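Local atomic coordinates of putative alpha/beta hydrolase (Desulfitobacterium hafniense, PDB entry 4RPC), a protein that is a putative hydrolase of the alpha/beta hydrolase family, probably using a serine nucleophile, with a natural substrate that is not known. Residues 72-77 / 103-108; 142-147 / 167-172; 206-211 / 232-237. One frame throughout, in Å; residues are numbered along the deposited sequence.

Contact 1: residues 72-77 / 103-108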
# COMPACT_ATOMS: atom_id res chain seq x y z
N GLU A 72 0.17 -12.41 -8.51
CA GLU A 72 1.47 -12.67 -9.11
C GLU A 72 2.56 -11.76 -8.48
O GLU A 72 3.66 -12.22 -8.16
CB GLU A 72 1.37 -12.53 -10.60
CG GLU A 72 2.55 -13.17 -11.31
CD GLU A 72 2.26 -13.40 -12.80
OE1 GLU A 72 1.19 -14.01 -13.10
OE2 GLU A 72 3.09 -12.96 -13.63
N THR A 73 2.23 -10.52 -8.19
CA THR A 73 3.16 -9.62 -7.51
C THR A 73 3.52 -10.15 -6.11
O THR A 73 4.71 -10.28 -5.73
CB THR A 73 2.55 -8.20 -7.52
OG1 THR A 73 2.60 -7.71 -8.86
CG2 THR A 73 3.26 -7.25 -6.59
N ALA A 74 2.51 -10.59 -5.36
CA ALA A 74 2.73 -11.19 -4.03
C ALA A 74 3.62 -12.43 -4.15
O ALA A 74 4.62 -12.54 -3.44
CB ALA A 74 1.41 -11.51 -3.34
N GLY A 75 3.30 -13.32 -5.10
CA GLY A 75 4.12 -14.52 -5.34
C GLY A 75 5.56 -14.17 -5.65
O GLY A 75 6.51 -14.64 -5.01
N LYS A 76 5.77 -13.28 -6.61
CA LYS A 76 7.16 -12.86 -6.90
C LYS A 76 7.92 -12.26 -5.71
O LYS A 76 9.11 -12.48 -5.53
CB LYS A 76 7.14 -11.96 -8.12
CG LYS A 76 6.87 -12.82 -9.37
CD LYS A 76 6.47 -11.98 -10.53
CE LYS A 76 7.58 -11.01 -10.91
NZ LYS A 76 6.93 -9.81 -11.49
N LEU A 77 7.21 -11.52 -4.88
CA LEU A 77 7.80 -10.88 -3.71
C LEU A 77 8.21 -11.92 -2.68
O LEU A 77 9.24 -11.79 -2.00
CB LEU A 77 6.76 -9.94 -3.09
CG LEU A 77 7.16 -8.90 -2.08
CD1 LEU A 77 8.48 -8.27 -2.47
CD2 LEU A 77 6.04 -7.85 -2.00
N VAL A 103 -1.86 -8.13 2.17
CA VAL A 103 -2.84 -9.10 2.59
C VAL A 103 -2.61 -10.39 1.86
O VAL A 103 -2.60 -11.46 2.43
CB VAL A 103 -4.27 -8.58 2.37
CG1 VAL A 103 -5.31 -9.65 2.66
CG2 VAL A 103 -4.53 -7.40 3.27
N GLU A 104 -2.43 -10.28 0.56
CA GLU A 104 -2.17 -11.48 -0.25
C GLU A 104 -0.94 -12.24 0.22
O GLU A 104 -0.89 -13.50 0.16
CB GLU A 104 -1.99 -11.10 -1.71
CG GLU A 104 -1.72 -12.22 -2.66
CD GLU A 104 -2.88 -13.13 -2.86
OE1 GLU A 104 -4.04 -12.74 -2.56
OE2 GLU A 104 -2.63 -14.25 -3.31
N MSE A 105 0.08 -11.52 0.61
CA MSE A 105 1.24 -12.21 1.20
C MSE A 105 0.90 -12.94 2.49
O MSE A 105 1.40 -14.01 2.72
CB MSE A 105 2.39 -11.23 1.40
CG MSE A 105 3.02 -11.11 0.00
SE MSE A 105 4.42 -9.80 0.24
CE MSE A 105 5.66 -11.22 0.88
N ALA A 106 -0.01 -12.39 3.30
CA ALA A 106 -0.41 -13.04 4.55
C ALA A 106 -1.21 -14.30 4.33
O ALA A 106 -1.21 -15.18 5.16
CB ALA A 106 -1.20 -12.08 5.45
N ILE A 107 -1.92 -14.36 3.21
CA ILE A 107 -2.77 -15.48 2.87
C ILE A 107 -2.01 -16.63 2.21
O ILE A 107 -2.32 -17.78 2.46
CB ILE A 107 -3.85 -14.99 1.89
CG1 ILE A 107 -4.82 -14.05 2.59
CG2 ILE A 107 -4.52 -16.17 1.18
CD1 ILE A 107 -5.81 -13.44 1.60
N ARG A 108 -1.09 -16.33 1.30
CA ARG A 108 -0.34 -17.37 0.60
C ARG A 108 0.40 -18.29 1.57
O ARG A 108 0.42 -19.51 1.40
CB ARG A 108 0.68 -16.75 -0.32
CG ARG A 108 0.13 -16.17 -1.60
CD ARG A 108 1.26 -15.47 -2.36
NE ARG A 108 2.60 -16.06 -2.14
CZ ARG A 108 3.11 -17.10 -2.80
NH1 ARG A 108 2.42 -17.72 -3.76
NH2 ARG A 108 4.34 -17.53 -2.50
O HOH W 1 4.37 -14.56 -1.02
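Met-105, a selenomethionine, has CG anti to its carbonyl carbon (chi1 -80°), beside its backbone N, where CG meets Ala-74 CB; the bend at chi3 then sets CE. Leu-77 has CG anti to its backbone N (chi1 -165°), and the Leu-77 and Met-105 side chains cross at about a right angle. The contact packs helix 70-83 against helix 97-108, two helices beside the central sheet of the alpha/beta hydrolase fold. The short helix axes come within 9.0 Å and cross at -65°. Selenium makes the close apolar touch, with Met-105 SE 3.4 Å from Leu-77 CD2. At the crossing point Ala-74 CB lies 3.3 Å from Glu-104 CG, a tight fit, and 3.7 Å from Met-105 CG. The carboxylate of Glu-104 turns to a partner elsewhere, as its OE1 is hydrogen-bonded to Tyr-192 OH. On the sheet side Leu-77 packs on Ile-27 and Met-105 on Leu-25, both of strand 23-27. Arg-108 closes the outer side. Its guanidinium lies flat over Gly-75, whose CA sits 3.8 Å from Arg-108 CZ, over the centre of the group. Arg-108 NH2 also forms a salt bridge with Glu-110 OE1. No direct hydrogen bond joins the two segments. Water 1 spans them instead, accepting from Arg-108 NE, whose position is uncertain because the arginine is poorly ordered, and donating to Ala-74 O at 3.2 Å.

Contact 2: residues 142-147 / 167-172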
# COMPACT_ATOMS: atom_id res chain seq x y z
N LEU A 142 -2.04 11.25 -13.03
CA LEU A 142 -1.06 11.93 -13.86
C LEU A 142 -1.36 13.45 -13.87
O LEU A 142 -0.45 14.29 -13.82
CB LEU A 142 -1.06 11.36 -15.30
CG LEU A 142 -0.45 9.98 -15.31
CD1 LEU A 142 -0.76 9.29 -16.59
CD2 LEU A 142 1.07 10.00 -15.04
N ASN A 143 -2.64 13.78 -13.95
CA ASN A 143 -3.06 15.17 -13.83
C ASN A 143 -2.53 15.87 -12.58
O ASN A 143 -2.27 17.06 -12.61
CB ASN A 143 -4.57 15.32 -13.91
CG ASN A 143 -5.06 15.46 -15.33
OD1 ASN A 143 -4.41 16.05 -16.15
ND2 ASN A 143 -6.20 14.89 -15.61
N LEU A 144 -2.34 15.14 -11.50
CA LEU A 144 -1.79 15.74 -10.29
C LEU A 144 -0.42 16.34 -10.55
O LEU A 144 -0.06 17.33 -9.95
CB LEU A 144 -1.68 14.73 -9.16
CG LEU A 144 -3.01 14.17 -8.66
CD1 LEU A 144 -2.76 13.07 -7.63
CD2 LEU A 144 -3.84 15.28 -8.05
N LEU A 145 0.32 15.74 -11.48
CA LEU A 145 1.67 16.19 -11.84
C LEU A 145 1.63 17.49 -12.58
O LEU A 145 2.60 18.19 -12.63
CB LEU A 145 2.42 15.12 -12.71
CG LEU A 145 2.65 13.76 -12.02
CD1 LEU A 145 3.01 12.68 -13.03
CD2 LEU A 145 3.70 13.84 -10.89
N ALA A 146 0.51 17.79 -13.20
CA ALA A 146 0.26 19.13 -13.67
C ALA A 146 -0.31 20.07 -12.60
O ALA A 146 -0.60 21.21 -12.90
CB ALA A 146 -0.71 19.07 -14.85
N GLY A 147 -0.50 19.59 -11.38
CA GLY A 147 -1.13 20.40 -10.33
C GLY A 147 -2.62 20.57 -10.54
O GLY A 147 -3.23 21.45 -9.97
N GLU A 167 -1.46 19.20 -3.05
CA GLU A 167 -0.38 19.37 -2.07
C GLU A 167 -0.06 18.04 -1.41
O GLU A 167 1.08 17.73 -1.20
CB GLU A 167 -0.73 20.45 -1.04
CG GLU A 167 -1.38 19.91 0.21
CD GLU A 167 -1.30 20.87 1.39
OE1 GLU A 167 -1.99 21.93 1.35
OE2 GLU A 167 -0.55 20.57 2.34
N VAL A 168 -1.07 17.22 -1.14
CA VAL A 168 -0.85 15.94 -0.46
C VAL A 168 -0.33 14.77 -1.33
O VAL A 168 0.53 14.03 -0.90
CB VAL A 168 -2.13 15.45 0.22
CG1 VAL A 168 -1.93 14.09 0.84
CG2 VAL A 168 -2.58 16.42 1.31
N LEU A 169 -0.88 14.61 -2.53
CA LEU A 169 -0.62 13.44 -3.35
C LEU A 169 0.47 13.66 -4.38
O LEU A 169 1.20 12.76 -4.74
CB LEU A 169 -1.93 13.01 -4.10
CG LEU A 169 -3.03 12.39 -3.23
CD1 LEU A 169 -4.29 12.02 -3.98
CD2 LEU A 169 -2.53 11.18 -2.45
N GLN A 170 0.58 14.88 -4.88
CA GLN A 170 1.53 15.15 -5.93
C GLN A 170 2.93 14.75 -5.53
O GLN A 170 3.66 14.21 -6.35
CB GLN A 170 1.45 16.62 -6.34
CG GLN A 170 2.23 16.93 -7.60
CD GLN A 170 2.28 18.41 -7.94
OE1 GLN A 170 1.93 19.27 -7.16
NE2 GLN A 170 2.72 18.70 -9.09
N PRO A 171 3.33 14.97 -4.25
CA PRO A 171 4.67 14.51 -3.92
C PRO A 171 4.88 12.98 -3.94
O PRO A 171 6.04 12.56 -3.88
CB PRO A 171 4.88 14.98 -2.46
CG PRO A 171 3.79 15.92 -2.13
CD PRO A 171 2.72 15.81 -3.20
N LEU A 172 3.79 12.18 -3.90
CA LEU A 172 3.92 10.74 -3.90
C LEU A 172 3.89 10.12 -5.28
O LEU A 172 4.23 8.97 -5.42
CB LEU A 172 2.79 10.08 -3.09
CG LEU A 172 2.83 10.39 -1.60
CD1 LEU A 172 1.58 9.87 -0.92
CD2 LEU A 172 4.08 9.79 -1.00
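The flat amide of Gln-170 has the carbonyl oxygen of Leu-144 above one side of its plane. Leu-144 O is 3.3 Å from Gln-170 CD and 3.2 Å from Gln-170 NE2. The angle at NE2 is poor, so this is a close polar approach and not a hydrogen bond. Leu-145 O is the next oxygen near the amide nitrogen, 3.6 Å from Gln-170 NE2. The Gln-170 chain reaches this place because CG stands anti to the backbone N (chi1 -169°) and the chain runs extended beyond it. Leu-144 O has a firmer partner in its own segment, as it accepts a bond from Gly-147 N at 2.7 Å. That bond belongs to the Schellman motif that ends helix 130-145, where Gly-147 takes a positive phi of 73°. The amide therefore lies against a helix C-terminus, among carbonyl oxygens. Its nitrogen would probably be attracted there by electrostatics. Deeper in the contact the chemistry is apolar. Leu-144 CD1 meets Leu-169 CB at 3.6 Å, and the two leucine side chains cross obliquely. Both segments lie in the helical region between strands 112-119 and 204-210, consistent with the cap of an alpha/beta hydrolase. Leu-142 packs on Arg-179 and Leu-182 of helix 179-191. On the other segment Val-168 touches helix 243-247, and Glu-167 forms a salt bridge with Lys-247 of that helix.

Contact 3: residues 206-211 / 232-237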
# COMPACT_ATOMS: atom_id res chain seq x y z
N SER A 206 -3.73 -4.35 11.72
CA SER A 206 -4.01 -3.00 12.12
C SER A 206 -4.35 -2.20 10.84
O SER A 206 -3.60 -2.23 9.84
CB SER A 206 -2.78 -2.44 12.81
OG SER A 206 -2.28 -3.41 13.76
N VAL A 207 -5.45 -1.46 10.90
CA VAL A 207 -5.91 -0.59 9.82
C VAL A 207 -5.73 0.91 10.16
O VAL A 207 -6.27 1.42 11.18
CB VAL A 207 -7.40 -0.83 9.60
CG1 VAL A 207 -7.85 -0.30 8.23
CG2 VAL A 207 -7.70 -2.31 9.69
N LEU A 208 -4.99 1.62 9.32
CA LEU A 208 -4.89 3.07 9.42
C LEU A 208 -5.96 3.69 8.51
O LEU A 208 -6.10 3.35 7.32
CB LEU A 208 -3.50 3.58 9.08
CG LEU A 208 -2.31 2.70 9.40
CD1 LEU A 208 -1.09 3.54 9.71
CD2 LEU A 208 -2.48 1.65 10.46
N ILE A 209 -6.74 4.59 9.10
CA ILE A 209 -7.84 5.26 8.44
C ILE A 209 -7.70 6.78 8.64
O ILE A 209 -7.54 7.23 9.76
CB ILE A 209 -9.19 4.79 9.06
CG1 ILE A 209 -9.40 3.27 8.89
CG2 ILE A 209 -10.35 5.58 8.44
CD1 ILE A 209 -10.57 2.69 9.64
N GLY A 210 -7.74 7.53 7.55
CA GLY A 210 -7.84 8.98 7.60
C GLY A 210 -9.29 9.36 7.83
O GLY A 210 -10.18 8.93 7.10
N GLY A 211 -9.53 10.20 8.83
CA GLY A 211 -10.88 10.65 9.16
C GLY A 211 -11.65 11.37 8.07
O GLY A 211 -12.84 11.46 8.12
N ASP A 232 -7.06 -4.07 15.20
CA ASP A 232 -6.75 -2.78 15.81
C ASP A 232 -6.93 -1.68 14.76
O ASP A 232 -6.37 -1.74 13.65
CB ASP A 232 -5.31 -2.78 16.34
CG ASP A 232 -5.08 -3.86 17.44
OD1 ASP A 232 -5.94 -4.02 18.33
OD2 ASP A 232 -4.06 -4.57 17.39
N ILE A 233 -7.71 -0.66 15.11
CA ILE A 233 -7.97 0.48 14.22
C ILE A 233 -7.29 1.74 14.71
O ILE A 233 -7.45 2.13 15.84
CB ILE A 233 -9.47 0.87 14.11
CG1 ILE A 233 -10.32 -0.20 13.40
CG2 ILE A 233 -9.59 2.21 13.35
CD1 ILE A 233 -10.50 -1.47 14.18
N TYR A 234 -6.60 2.41 13.79
CA TYR A 234 -5.91 3.66 14.09
C TYR A 234 -6.51 4.76 13.22
O TYR A 234 -6.38 4.71 12.01
CB TYR A 234 -4.42 3.48 13.85
CG TYR A 234 -3.83 2.43 14.76
CD1 TYR A 234 -3.47 2.76 16.08
CD2 TYR A 234 -3.68 1.09 14.36
CE1 TYR A 234 -2.92 1.81 16.92
CE2 TYR A 234 -3.15 0.15 15.20
CZ TYR A 234 -2.78 0.53 16.48
OH TYR A 234 -2.26 -0.38 17.33
N GLU A 235 -7.18 5.73 13.86
CA GLU A 235 -7.91 6.79 13.19
C GLU A 235 -7.00 8.02 13.18
O GLU A 235 -6.41 8.33 14.19
CB GLU A 235 -9.20 7.09 13.97
CG GLU A 235 -9.81 5.90 14.71
CD GLU A 235 -11.35 5.81 14.68
OE1 GLU A 235 -12.06 6.73 15.19
OE2 GLU A 235 -11.85 4.78 14.16
N PHE A 236 -6.86 8.72 12.06
CA PHE A 236 -6.08 9.97 12.04
C PHE A 236 -7.01 11.06 11.58
O PHE A 236 -7.55 10.98 10.45
CB PHE A 236 -4.87 9.82 11.11
CG PHE A 236 -3.89 8.80 11.57
CD1 PHE A 236 -2.90 9.13 12.47
CD2 PHE A 236 -3.98 7.48 11.14
CE1 PHE A 236 -1.97 8.18 12.92
CE2 PHE A 236 -3.06 6.52 11.57
CZ PHE A 236 -2.06 6.87 12.47
N PRO A 237 -7.30 12.04 12.46
CA PRO A 237 -8.37 12.99 12.17
C PRO A 237 -7.92 13.99 11.13
O PRO A 237 -6.70 14.27 11.02
CB PRO A 237 -8.60 13.71 13.50
CG PRO A 237 -7.29 13.59 14.24
CD PRO A 237 -6.54 12.41 13.68
O HOH W 2 -2.00 -2.94 16.55
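Leu-208 forms the apolar centre of one sheet face, touching Phe-236 and Tyr-234 of the neighbouring parallel strand. Leu-208 and Phe-236 lie side by side and point the same way, with Leu-208 CB 3.9 Å from Phe-236 CE2 at the edge of the ring. Leu-208 CD2 approaches Tyr-234 CD2 at 4.1 Å. On the opposite face Ile-209 CD1 meets Ile-233 CG2 at 3.9 Å. Five backbone hydrogen bonds join the two strands in parallel register. Strand 206-210 uses the N and O of Val-207 and Ile-209 to bind Asp-232, Tyr-234 and Phe-236. Gly-211 N extends the set to Phe-236 O. Farther along, Tyr-234 has CG anti to its carbonyl carbon (chi1 -62°), beside its own backbone N, and the ring edge carried on it meets Ser-206. Tyr-234 CE2 is 3.5 Å from Ser-206 CB, near the ring plane. The polar edge is built around water 2, which also lies in that plane. The water donates to Ser-206 OG and to Asp-232 OD2, both at 2.8 Å. It is 2.7 Å from Tyr-234 OH, its third hydrogen-bond partner. An alanine in place of Tyr-234 would probably open a gap beside Ser-206 CB and Leu-208 CD2, and water 2 would lose its phenolic partner. The two strands belong to a beta-alpha-beta unit with helix 220-226. Gly-210 N is hydrogen-bonded to Glu-213, the acid of a likely Ser-His-Glu triad with Ser-96 and His-241. Strand 204-210 is paired on its other side with strand 112-119, strand 232-236 is one of the two outermost strands, and helix 249-259 packs on Ser-206, Leu-208 and Tyr-234.

In the fold
The three contacts follow one another along the chain and share no helix or strand. Contact 1 is the buried one, a helix pair on the sheet, with apolar packing inside and a water bridge at its outer side. Contact 3 belongs to the sheet itself. It is partly buried and joins an inner strand to one at the edge of the sheet, and its backbone bonds do most of the joining. Contact 2 lies in the probable cap, on the other side of the chain's centre from contact 1, with centres about 29 Å apart. It is partly buried and has no hydrogen bond across it. Contacts 2 and 3 both come near the presumed triad.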